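Local coordinates for aq_2013 protein (Aquifex aeolicus, PDB 2P6C) that is of unknown function but belongs to the YjbQ (UPF0047) family and is built as an assembly of three copies of the chain, at residues Lys2-Lys6 with Ala28-Val34; Gly37-Ser43 with Leu98-Ile104; Thr47-Gln53 with Glu116-Phe122. All coordinates share one frame; numbering follows the deposited sequence.

Interaction 1 of 3, residues Lys2-Lys6 with Ala28-Val34; sequences KAYTK and AVEESEV
Y4 lays its ring along the last turn of helix 22-32, where S32 and E31 meet it. Because CG is anti to the backbone N (chi1 -179°), the ring swings over the helix with one face turned to its backbone: S32 N and E31 C both lie 4.2 Å above the ring plane, displaced toward the rim. Closer to the strand, Y4 CB presses on S32 CB at 3.4 Å, while Y4 CE2 reaches A28 CB at 4.0 Å. The extended side chain of E31 brings its carboxylate to the phenol end of the ring, the planes 66° apart; Y4 OH and E31 OE1, 2.5 Å apart, make a weak hydrogen bond. K6, bent at chi2 and chi4, adds a long salt bridge from NZ to the same OE1. At the other end of the segment, K2 CB packs on V34 CG2 at 3.8 Å, and K2 CD passes the carbonyl oxygens of S32 and E33. S32 keeps its hydroxyl for its own backbone: OG donates to V29 O and accepts from V34 N (3.0 Å, 161° at the hydrogen). This ST turn leads the chain out of a helix packed across an antiparallel sheet, on strands 2-10 and 128-136 (I132 and I134).

Interaction 2 of 3, residues Gly37-Ser43 with Leu98-Ile104; sequences GLCLVSS and LQVVLPI
The carboxamide of Q99 is held between S42 and L40. S42 OG sits at its edge, 5° out of the amide plane, and accepts a hydrogen bond from Q99 NE2 (3.1 Å, 160° at the hydrogen); L40 CD1 stands over one face, almost directly above Q99 CD at 3.8 Å. Q99 CG, between the backbone N and the carbonyl carbon (chi1 73°), carries the amide there. Q99 CB lies 3.4 Å from S42 CB because the backbones of this non-hydrogen-bonded pair run close. Q99 OE1 accepts from V101 N of the second subunit. An alanine here is likely to leave that neighbouring N-H without its acceptor and S42 OG without its amide donor, and to open a gap beside L40. Farther along the same face, L40 CD1 touches V101 CG2 at 3.9 Å and L38 CD2 approaches V101 CG1. On the C39-V41-V100-I104 face contacts are apolar: I104 CD1 reaches C39 CB at 4.0 Å, and V41 and V100 touch V50 of strand 48-53. Backbone bonds pair G37 with I104, C39 with L102 and V41 with V100. This is a regular antiparallel pair at one side of the chain's four-stranded sheet, its L38-L40-V101 face against neighbouring subunits.

Interaction 3 of 3, residues Thr47-Gln53 with Glu116-Phe122; sequences TSSVIIQ and EIFYAEF. With PO4 (phosphate ion), chain C.
V50 and I117 meet within an antiparallel strand pair, part of a three-stranded sheet with 116-121 in the middle. S49-A120, I51-F118 and Q53-E116 are its hydrogen-bonded pairs. Packing is tight where V50 CG1 lies 3.5 Å from I117 CG2, and V100 and L102 of strand 99-104 press on the apolar part of this face. The opposite face is looser, I51 CD1 touching A120 CB at 4.1 Å and Q53 CB standing 3.9 Å from F118 CE1. At the partly exposed E116 end the side chain is loose though the backbone is paired: bent at chi2, it leads away from Q53 to a long, weak ion pair with R20, while Q53 turns NE2 back on I52 O. At the other end, polar groups are buried and linked. S48 OG, also bonded to S43, and Y119 OH are joined by a hydrogen bond of 2.9 Å, and Y119 OH donates to E121 OE1 from above the carboxylate plane. K128, also bonded to T47, pairs with E121 OE2. The F122 ring closes this end, carrying A120 O 3.6 Å above its centre. H45 and R126 grip a phosphate ion, probably from the crystallisation liquor, to which T47 OG1 donates at O4, 2.8 Å away.

Overall arrangement
The three contacts run from rim to core: the centre of interaction 1 lies about 19 Å from that of the chain, those of interactions 2 and 3 about 10 and 3 Å. Interactions 1 and 2 reach the same four-stranded sheet, the first through a helix, by a tyrosine ring fringed with charged side chains, the second through backbone pairing and aliphatic packing. They touch where V29 and V34 pack on I104. Interaction 3 pairs strands of the other sheet, yet adjoins interaction 2 where V41 packs against V50, and through probable hydrogen bonds between S43 OG and S48 OG and from V50 N to L98 O. Interactions 2 and 3 interleave along the chain, whereas interaction 1 is complete before either begins.

Interaction 1 of 3, residues Lys2-Lys6 with Ala28-Val34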
loop_
_atom_site.group_PDB
_atom_site.type_symbol
_atom_site.label_atom_id
_atom_site.label_comp_id
_atom_site.label_asym_id
_atom_site.label_seq_id
_atom_site.Cartn_x
_atom_site.Cartn_y
_atom_site.Cartn_z
ATOM N N LYS A 2 -17.430 -16.711 4.142
ATOM C CA LYS A 2 -18.309 -15.572 3.827
ATOM C C LYS A 2 -17.570 -14.477 3.027
ATOM O O LYS A 2 -16.388 -14.212 3.208
ATOM C CB LYS A 2 -18.780 -14.951 5.145
ATOM C CG LYS A 2 -19.835 -15.763 5.904
ATOM C CD LYS A 2 -20.229 -15.040 7.198
ATOM C CE LYS A 2 -21.367 -15.711 7.970
ATOM N NZ LYS A 2 -20.824 -16.792 8.779
ATOM N N ALA A 3 -18.276 -13.839 2.098
ATOM C CA ALA A 3 -17.738 -12.784 1.245
ATOM C C ALA A 3 -18.860 -11.766 1.072
ATOM O O ALA A 3 -20.036 -12.126 0.962
ATOM C CB ALA A 3 -17.316 -13.355 -0.092
ATOM N N TYR A 4 -18.486 -10.498 1.039
ATOM C CA TYR A 4 -19.460 -9.434 0.942
ATOM C C TYR A 4 -18.866 -8.311 0.102
ATOM O O TYR A 4 -17.719 -7.920 0.316
ATOM C CB TYR A 4 -19.767 -8.960 2.362
ATOM C CG TYR A 4 -20.775 -7.871 2.401
ATOM C CD1 TYR A 4 -22.128 -8.166 2.302
ATOM C CD2 TYR A 4 -20.385 -6.530 2.406
ATOM C CE1 TYR A 4 -23.074 -7.161 2.186
ATOM C CE2 TYR A 4 -21.335 -5.509 2.289
ATOM C CZ TYR A 4 -22.678 -5.840 2.171
ATOM O OH TYR A 4 -23.639 -4.876 1.960
ATOM N N THR A 5 -19.634 -7.807 -0.857
ATOM C CA THR A 5 -19.157 -6.741 -1.716
ATOM C C THR A 5 -20.121 -5.570 -1.700
ATOM O O THR A 5 -21.336 -5.759 -1.667
ATOM C CB THR A 5 -19.020 -7.245 -3.152
ATOM O OG1 THR A 5 -18.234 -8.440 -3.163
ATOM C CG2 THR A 5 -18.347 -6.197 -4.026
ATOM N N LYS A 6 -19.566 -4.360 -1.696
ATOM C CA LYS A 6 -20.359 -3.132 -1.699
ATOM C C LYS A 6 -19.542 -2.026 -2.352
ATOM O O LYS A 6 -18.347 -1.886 -2.077
ATOM C CB LYS A 6 -20.738 -2.720 -0.272
ATOM C CG LYS A 6 -21.588 -1.450 -0.190
ATOM C CD LYS A 6 -23.065 -1.725 -0.466
ATOM C CE LYS A 6 -23.952 -0.561 -0.019
ATOM N NZ LYS A 6 -23.875 -0.324 1.454
ATOM N N ALA A 28 -20.828 -1.686 6.140
ATOM C CA ALA A 28 -20.612 -2.842 5.285
ATOM C C ALA A 28 -20.142 -4.032 6.113
ATOM O O ALA A 28 -20.569 -5.166 5.875
ATOM C CB ALA A 28 -19.597 -2.515 4.204
ATOM N N VAL A 29 -19.267 -3.775 7.087
ATOM C CA VAL A 29 -18.767 -4.855 7.938
ATOM C C VAL A 29 -19.908 -5.492 8.710
ATOM O O VAL A 29 -19.973 -6.702 8.888
ATOM C CB VAL A 29 -17.728 -4.307 8.932
ATOM C CG1 VAL A 29 -17.610 -5.243 10.133
ATOM C CG2 VAL A 29 -16.376 -4.184 8.256
ATOM N N GLU A 30 -20.855 -4.683 9.163
ATOM C CA GLU A 30 -22.006 -5.218 9.879
ATOM C C GLU A 30 -22.896 -6.109 8.993
ATOM O O GLU A 30 -23.261 -7.193 9.370
ATOM C CB GLU A 30 -22.824 -4.079 10.505
ATOM C CG GLU A 30 -24.069 -4.603 11.237
ATOM C CD GLU A 30 -24.664 -3.589 12.213
ATOM O OE1 GLU A 30 -24.222 -2.429 12.232
ATOM O OE2 GLU A 30 -25.578 -3.982 12.952
ATOM N N GLU A 31 -23.235 -5.566 7.785
ATOM C CA GLU A 31 -24.044 -6.246 6.757
ATOM C C GLU A 31 -23.440 -7.627 6.335
ATOM O O GLU A 31 -24.114 -8.492 5.791
ATOM C CB GLU A 31 -24.193 -5.291 5.550
ATOM C CG GLU A 31 -25.023 -4.018 5.866
ATOM C CD GLU A 31 -25.057 -3.050 4.681
ATOM O OE1 GLU A 31 -24.283 -3.234 3.744
ATOM O OE2 GLU A 31 -25.858 -2.118 4.701
ATOM N N SER A 32 -22.120 -7.733 6.470
ATOM C CA SER A 32 -21.400 -8.903 5.962
ATOM C C SER A 32 -21.532 -10.049 6.954
ATOM O O SER A 32 -21.325 -11.211 6.608
ATOM C CB SER A 32 -19.912 -8.596 5.778
ATOM O OG SER A 32 -19.215 -8.755 7.001
ATOM N N GLU A 33 -21.866 -9.698 8.192
ATOM C CA GLU A 33 -22.019 -10.653 9.283
ATOM C C GLU A 33 -20.707 -11.384 9.591
ATOM O O GLU A 33 -20.664 -12.356 10.335
ATOM C CB GLU A 33 -23.106 -11.655 8.890
ATOM C CG GLU A 33 -24.499 -11.021 8.877
ATOM C CD GLU A 33 -25.546 -12.102 8.741
ATOM O OE1 GLU A 33 -25.418 -12.931 7.850
ATOM O OE2 GLU A 33 -26.498 -12.096 9.517
ATOM N N VAL A 34 -19.600 -10.919 9.019
ATOM C CA VAL A 34 -18.273 -11.511 9.234
ATOM C C VAL A 34 -17.839 -11.218 10.680
ATOM O O VAL A 34 -17.998 -10.118 11.194
ATOM C CB VAL A 34 -17.216 -11.042 8.144
ATOM C CG1 VAL A 34 -15.803 -11.392 8.605
ATOM C CG2 VAL A 34 -17.494 -11.733 6.822
#

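Interaction 2 of 3, residues Gly37-Ser43 with Leu98-Ile104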
loop_
_atom_site.group_PDB
_atom_site.type_symbol
_atom_site.label_atom_id
_atom_site.label_comp_id
_atom_site.label_asym_id
_atom_site.label_seq_id
_atom_site.Cartn_x
_atom_site.Cartn_y
_atom_site.Cartn_z
ATOM N N GLY A 37 -12.044 -11.498 9.870
ATOM C CA GLY A 37 -11.698 -11.464 8.458
ATOM C C GLY A 37 -10.885 -10.269 8.005
ATOM O O GLY A 37 -10.254 -9.575 8.806
ATOM N N LEU A 38 -10.882 -10.047 6.698
ATOM C CA LEU A 38 -10.166 -8.940 6.110
ATOM C C LEU A 38 -11.136 -8.069 5.340
ATOM O O LEU A 38 -12.104 -8.539 4.755
ATOM C CB LEU A 38 -9.107 -9.501 5.160
ATOM C CG LEU A 38 -7.897 -10.069 5.903
ATOM C CD1 LEU A 38 -6.816 -10.587 4.953
ATOM C CD2 LEU A 38 -7.219 -9.041 6.809
ATOM N N CYS A 39 -10.877 -6.768 5.330
ATOM C CA CYS A 39 -11.740 -5.813 4.655
ATOM C C CYS A 39 -10.932 -4.862 3.775
ATOM O O CYS A 39 -10.252 -3.969 4.280
ATOM C CB CYS A 39 -12.526 -5.019 5.702
ATOM S SG CYS A 39 -13.570 -3.689 5.035
ATOM N N LEU A 40 -11.001 -5.074 2.462
ATOM C CA LEU A 40 -10.301 -4.234 1.491
ATOM C C LEU A 40 -11.183 -3.048 1.090
ATOM O O LEU A 40 -12.367 -3.218 0.789
ATOM C CB LEU A 40 -9.956 -5.047 0.233
ATOM C CG LEU A 40 -9.502 -4.278 -1.022
ATOM C CD1 LEU A 40 -8.112 -3.659 -0.817
ATOM C CD2 LEU A 40 -9.474 -5.234 -2.204
ATOM N N VAL A 41 -10.597 -1.852 1.086
ATOM C CA VAL A 41 -11.306 -0.635 0.698
ATOM C C VAL A 41 -10.376 0.029 -0.295
ATOM O O VAL A 41 -9.304 0.516 0.058
ATOM C CB VAL A 41 -11.541 0.270 1.900
ATOM C CG1 VAL A 41 -12.464 1.409 1.516
ATOM C CG2 VAL A 41 -12.122 -0.544 3.050
ATOM N N SER A 42 -10.800 0.046 -1.549
ATOM C CA SER A 42 -9.954 0.547 -2.610
ATOM C C SER A 42 -10.656 1.427 -3.631
ATOM O O SER A 42 -11.804 1.174 -4.007
ATOM C CB SER A 42 -9.350 -0.668 -3.326
ATOM O OG SER A 42 -8.394 -0.293 -4.291
ATOM N N SER A 43 -9.960 2.462 -4.084
ATOM C CA SER A 43 -10.487 3.292 -5.147
ATOM C C SER A 43 -10.400 2.551 -6.454
ATOM O O SER A 43 -9.417 1.898 -6.751
ATOM C CB SER A 43 -9.642 4.559 -5.256
ATOM O OG SER A 43 -10.044 5.265 -6.438
ATOM N N LEU A 98 -3.632 3.672 -3.724
ATOM C CA LEU A 98 -5.091 3.585 -4.001
ATOM C C LEU A 98 -5.944 2.884 -2.904
ATOM O O LEU A 98 -7.152 3.058 -2.814
ATOM C CB LEU A 98 -5.290 2.878 -5.345
ATOM C CG LEU A 98 -5.375 1.353 -5.213
ATOM C CD1 LEU A 98 -5.988 0.699 -6.453
ATOM C CD2 LEU A 98 -4.006 0.701 -5.019
ATOM N N GLN A 99 -5.350 2.078 -2.028
ATOM C CA GLN A 99 -6.151 1.292 -1.096
ATOM C C GLN A 99 -5.584 1.034 0.306
ATOM O O GLN A 99 -4.455 1.397 0.633
ATOM C CB GLN A 99 -6.390 -0.075 -1.745
ATOM C CG GLN A 99 -5.102 -0.929 -1.736
ATOM C CD GLN A 99 -5.115 -2.146 -2.658
ATOM O OE1 GLN A 99 -4.299 -3.060 -2.497
ATOM N NE2 GLN A 99 -6.021 -2.158 -3.636
ATOM N N VAL A 100 -6.402 0.357 1.109
ATOM C CA VAL A 100 -6.065 -0.068 2.523
ATOM C C VAL A 100 -6.781 -1.363 2.749
ATOM O O VAL A 100 -7.824 -1.636 2.169
ATOM C CB VAL A 100 -6.384 0.941 3.747
ATOM C CG1 VAL A 100 -5.567 2.222 3.592
ATOM C CG2 VAL A 100 -7.860 1.292 3.756
ATOM N N VAL A 101 -6.201 -2.187 3.619
ATOM C CA VAL A 101 -6.796 -3.438 4.031
ATOM C C VAL A 101 -6.911 -3.414 5.519
ATOM O O VAL A 101 -5.949 -3.182 6.238
ATOM C CB VAL A 101 -5.888 -4.607 3.640
ATOM C CG1 VAL A 101 -6.498 -5.924 4.118
ATOM C CG2 VAL A 101 -5.717 -4.651 2.133
ATOM N N LEU A 102 -8.113 -3.630 6.036
ATOM C CA LEU A 102 -8.343 -3.604 7.473
ATOM C C LEU A 102 -8.837 -4.958 8.016
ATOM O O LEU A 102 -9.489 -5.740 7.337
ATOM C CB LEU A 102 -9.368 -2.499 7.752
ATOM C CG LEU A 102 -8.776 -1.099 7.572
ATOM C CD1 LEU A 102 -9.845 -0.004 7.505
ATOM C CD2 LEU A 102 -7.835 -0.708 8.710
ATOM N N PRO A 103 -8.446 -5.228 9.280
ATOM C CA PRO A 103 -8.866 -6.412 10.008
ATOM C C PRO A 103 -10.304 -6.288 10.488
ATOM O O PRO A 103 -10.822 -5.209 10.732
ATOM C CB PRO A 103 -7.983 -6.552 11.243
ATOM C CG PRO A 103 -7.095 -5.304 11.351
ATOM C CD PRO A 103 -7.576 -4.418 10.103
ATOM N N ILE A 104 -10.970 -7.446 10.573
ATOM C CA ILE A 104 -12.247 -7.489 11.243
ATOM C C ILE A 104 -12.099 -8.412 12.426
ATOM O O ILE A 104 -11.787 -9.587 12.285
ATOM C CB ILE A 104 -13.285 -8.063 10.275
ATOM C CG1 ILE A 104 -13.609 -7.053 9.173
ATOM C CG2 ILE A 104 -14.599 -8.377 11.024
ATOM C CD1 ILE A 104 -14.427 -7.673 8.038
#

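Interaction 3 of 3, residues Thr47-Gln53 with Glu116-Phe122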
loop_
_atom_site.group_PDB
_atom_site.type_symbol
_atom_site.label_atom_id
_atom_site.label_comp_id
_atom_site.label_asym_id
_atom_site.label_seq_id
_atom_site.Cartn_x
_atom_site.Cartn_y
_atom_site.Cartn_z
ATOM N N THR A 47 -7.223 8.460 -10.130
ATOM C CA THR A 47 -7.148 9.870 -9.763
ATOM C C THR A 47 -7.777 10.163 -8.386
ATOM O O THR A 47 -8.158 11.283 -8.072
ATOM C CB THR A 47 -7.863 10.655 -10.861
ATOM O OG1 THR A 47 -9.173 10.113 -11.040
ATOM C CG2 THR A 47 -7.091 10.532 -12.179
ATOM N N SER A 48 -7.871 9.104 -7.592
ATOM C CA SER A 48 -8.418 9.153 -6.252
ATOM C C SER A 48 -7.891 7.943 -5.491
ATOM O O SER A 48 -7.534 6.923 -6.093
ATOM C CB SER A 48 -9.951 9.126 -6.301
ATOM O OG SER A 48 -10.450 7.916 -6.848
ATOM N N SER A 49 -7.846 8.057 -4.166
ATOM C CA SER A 49 -7.375 6.957 -3.301
ATOM C C SER A 49 -8.194 6.854 -1.999
ATOM O O SER A 49 -8.789 7.830 -1.541
ATOM C CB SER A 49 -5.890 7.209 -2.938
ATOM O OG SER A 49 -5.058 7.170 -4.107
ATOM N N VAL A 50 -8.294 5.583 -1.462
ATOM C CA VAL A 50 -8.651 5.341 -0.054
ATOM C C VAL A 50 -7.384 5.275 0.754
ATOM O O VAL A 50 -6.448 4.529 0.483
ATOM C CB VAL A 50 -9.419 4.022 0.119
ATOM C CG1 VAL A 50 -9.753 3.798 1.613
ATOM C CG2 VAL A 50 -10.716 4.050 -0.661
ATOM N N ILE A 51 -7.377 6.195 1.744
ATOM C CA ILE A 51 -6.232 6.425 2.666
ATOM C C ILE A 51 -6.783 6.355 4.090
ATOM O O ILE A 51 -7.962 6.573 4.338
ATOM C CB ILE A 51 -5.386 7.766 2.393
ATOM C CG1 ILE A 51 -6.268 8.991 2.650
ATOM C CG2 ILE A 51 -4.947 7.814 0.918
ATOM C CD1 ILE A 51 -5.466 10.291 2.711
ATOM N N ILE A 52 -5.864 6.128 5.017
ATOM C CA ILE A 52 -6.132 6.218 6.438
ATOM C C ILE A 52 -5.293 7.323 7.004
ATOM O O ILE A 52 -4.072 7.327 6.901
ATOM C CB ILE A 52 -5.759 4.900 7.138
ATOM C CG1 ILE A 52 -6.826 3.840 6.846
ATOM C CG2 ILE A 52 -5.717 5.110 8.661
ATOM C CD1 ILE A 52 -6.422 2.448 7.335
ATOM N N GLN A 53 -5.986 8.348 7.500
ATOM C CA GLN A 53 -5.411 9.499 8.168
ATOM C C GLN A 53 -6.091 9.655 9.502
ATOM O O GLN A 53 -6.853 8.823 9.910
ATOM C CB GLN A 53 -5.744 10.729 7.374
ATOM C CG GLN A 53 -4.998 10.718 6.066
ATOM C CD GLN A 53 -3.527 10.933 6.323
ATOM O OE1 GLN A 53 -3.013 12.040 6.332
ATOM N NE2 GLN A 53 -2.819 9.791 6.431
ATOM N N GLU A 116 -8.871 6.905 10.796
ATOM C CA GLU A 116 -10.130 7.217 10.134
ATOM C C GLU A 116 -9.891 6.930 8.654
ATOM O O GLU A 116 -8.834 7.255 8.123
ATOM C CB GLU A 116 -10.491 8.692 10.330
ATOM C CG GLU A 116 -11.668 9.182 9.475
ATOM C CD GLU A 116 -13.024 8.769 10.022
ATOM O OE1 GLU A 116 -13.079 8.201 11.135
ATOM O OE2 GLU A 116 -14.041 9.022 9.338
ATOM N N ILE A 117 -10.860 6.310 7.997
ATOM C CA ILE A 117 -10.729 5.995 6.576
ATOM C C ILE A 117 -11.309 7.133 5.744
ATOM O O ILE A 117 -12.428 7.578 5.990
ATOM C CB ILE A 117 -11.500 4.707 6.212
ATOM C CG1 ILE A 117 -11.068 3.560 7.124
ATOM C CG2 ILE A 117 -11.246 4.342 4.748
ATOM C CD1 ILE A 117 -11.891 2.298 6.926
ATOM N N PHE A 118 -10.557 7.606 4.758
ATOM C CA PHE A 118 -11.052 8.679 3.904
ATOM C C PHE A 118 -10.992 8.305 2.444
ATOM O O PHE A 118 -10.174 7.483 2.034
ATOM C CB PHE A 118 -10.212 9.954 4.045
ATOM C CG PHE A 118 -10.335 10.636 5.366
ATOM C CD1 PHE A 118 -9.553 10.240 6.442
ATOM C CD2 PHE A 118 -11.192 11.727 5.521
ATOM C CE1 PHE A 118 -9.616 10.923 7.655
ATOM C CE2 PHE A 118 -11.265 12.412 6.720
ATOM C CZ PHE A 118 -10.473 12.014 7.797
ATOM N N TYR A 119 -11.876 8.913 1.664
ATOM C CA TYR A 119 -11.829 8.800 0.220
ATOM C C TYR A 119 -11.208 10.097 -0.180
ATOM O O TYR A 119 -11.779 11.153 0.056
ATOM C CB TYR A 119 -13.248 8.721 -0.395
ATOM C CG TYR A 119 -13.207 8.813 -1.911
ATOM C CD1 TYR A 119 -12.520 7.847 -2.660
ATOM C CD2 TYR A 119 -13.849 9.853 -2.596
ATOM C CE1 TYR A 119 -12.475 7.925 -4.053
ATOM C CE2 TYR A 119 -13.802 9.932 -3.989
ATOM C CZ TYR A 119 -13.108 8.973 -4.713
ATOM O OH TYR A 119 -13.016 9.066 -6.093
ATOM N N ALA A 120 -9.986 10.015 -0.679
ATOM C CA ALA A 120 -9.300 11.231 -1.047
ATOM C C ALA A 120 -9.414 11.477 -2.561
ATOM O O ALA A 120 -8.788 10.813 -3.385
ATOM C CB ALA A 120 -7.851 11.098 -0.571
ATOM N N GLU A 121 -10.307 12.416 -2.915
ATOM C CA GLU A 121 -10.594 12.753 -4.290
ATOM C C GLU A 121 -9.516 13.740 -4.821
ATOM O O GLU A 121 -9.250 14.783 -4.239
ATOM C CB GLU A 121 -12.070 13.280 -4.369
ATOM C CG GLU A 121 -12.450 13.720 -5.783
ATOM C CD GLU A 121 -12.392 12.525 -6.709
ATOM O OE1 GLU A 121 -13.354 11.773 -6.758
ATOM O OE2 GLU A 121 -11.371 12.355 -7.376
ATOM N N PHE A 122 -8.884 13.432 -5.952
ATOM C CA PHE A 122 -7.871 14.320 -6.523
ATOM C C PHE A 122 -8.281 14.950 -7.860
ATOM O O PHE A 122 -7.601 15.852 -8.359
ATOM C CB PHE A 122 -6.547 13.566 -6.687
ATOM C CG PHE A 122 -6.061 12.923 -5.417
ATOM C CD1 PHE A 122 -6.016 13.649 -4.232
ATOM C CD2 PHE A 122 -5.657 11.593 -5.403
ATOM C CE1 PHE A 122 -5.581 13.063 -3.048
ATOM C CE2 PHE A 122 -5.217 10.991 -4.217
ATOM C CZ PHE A 122 -5.181 11.729 -3.038
HETATM P P PO4 C . -10.719 8.298 -14.075
HETATM O O1 PO4 C . -10.965 8.298 -15.540
HETATM O O2 PO4 C . -11.996 8.367 -13.448
HETATM O O3 PO4 C . -9.866 7.194 -13.802
HETATM O O4 PO4 C . -9.931 9.584 -13.709
#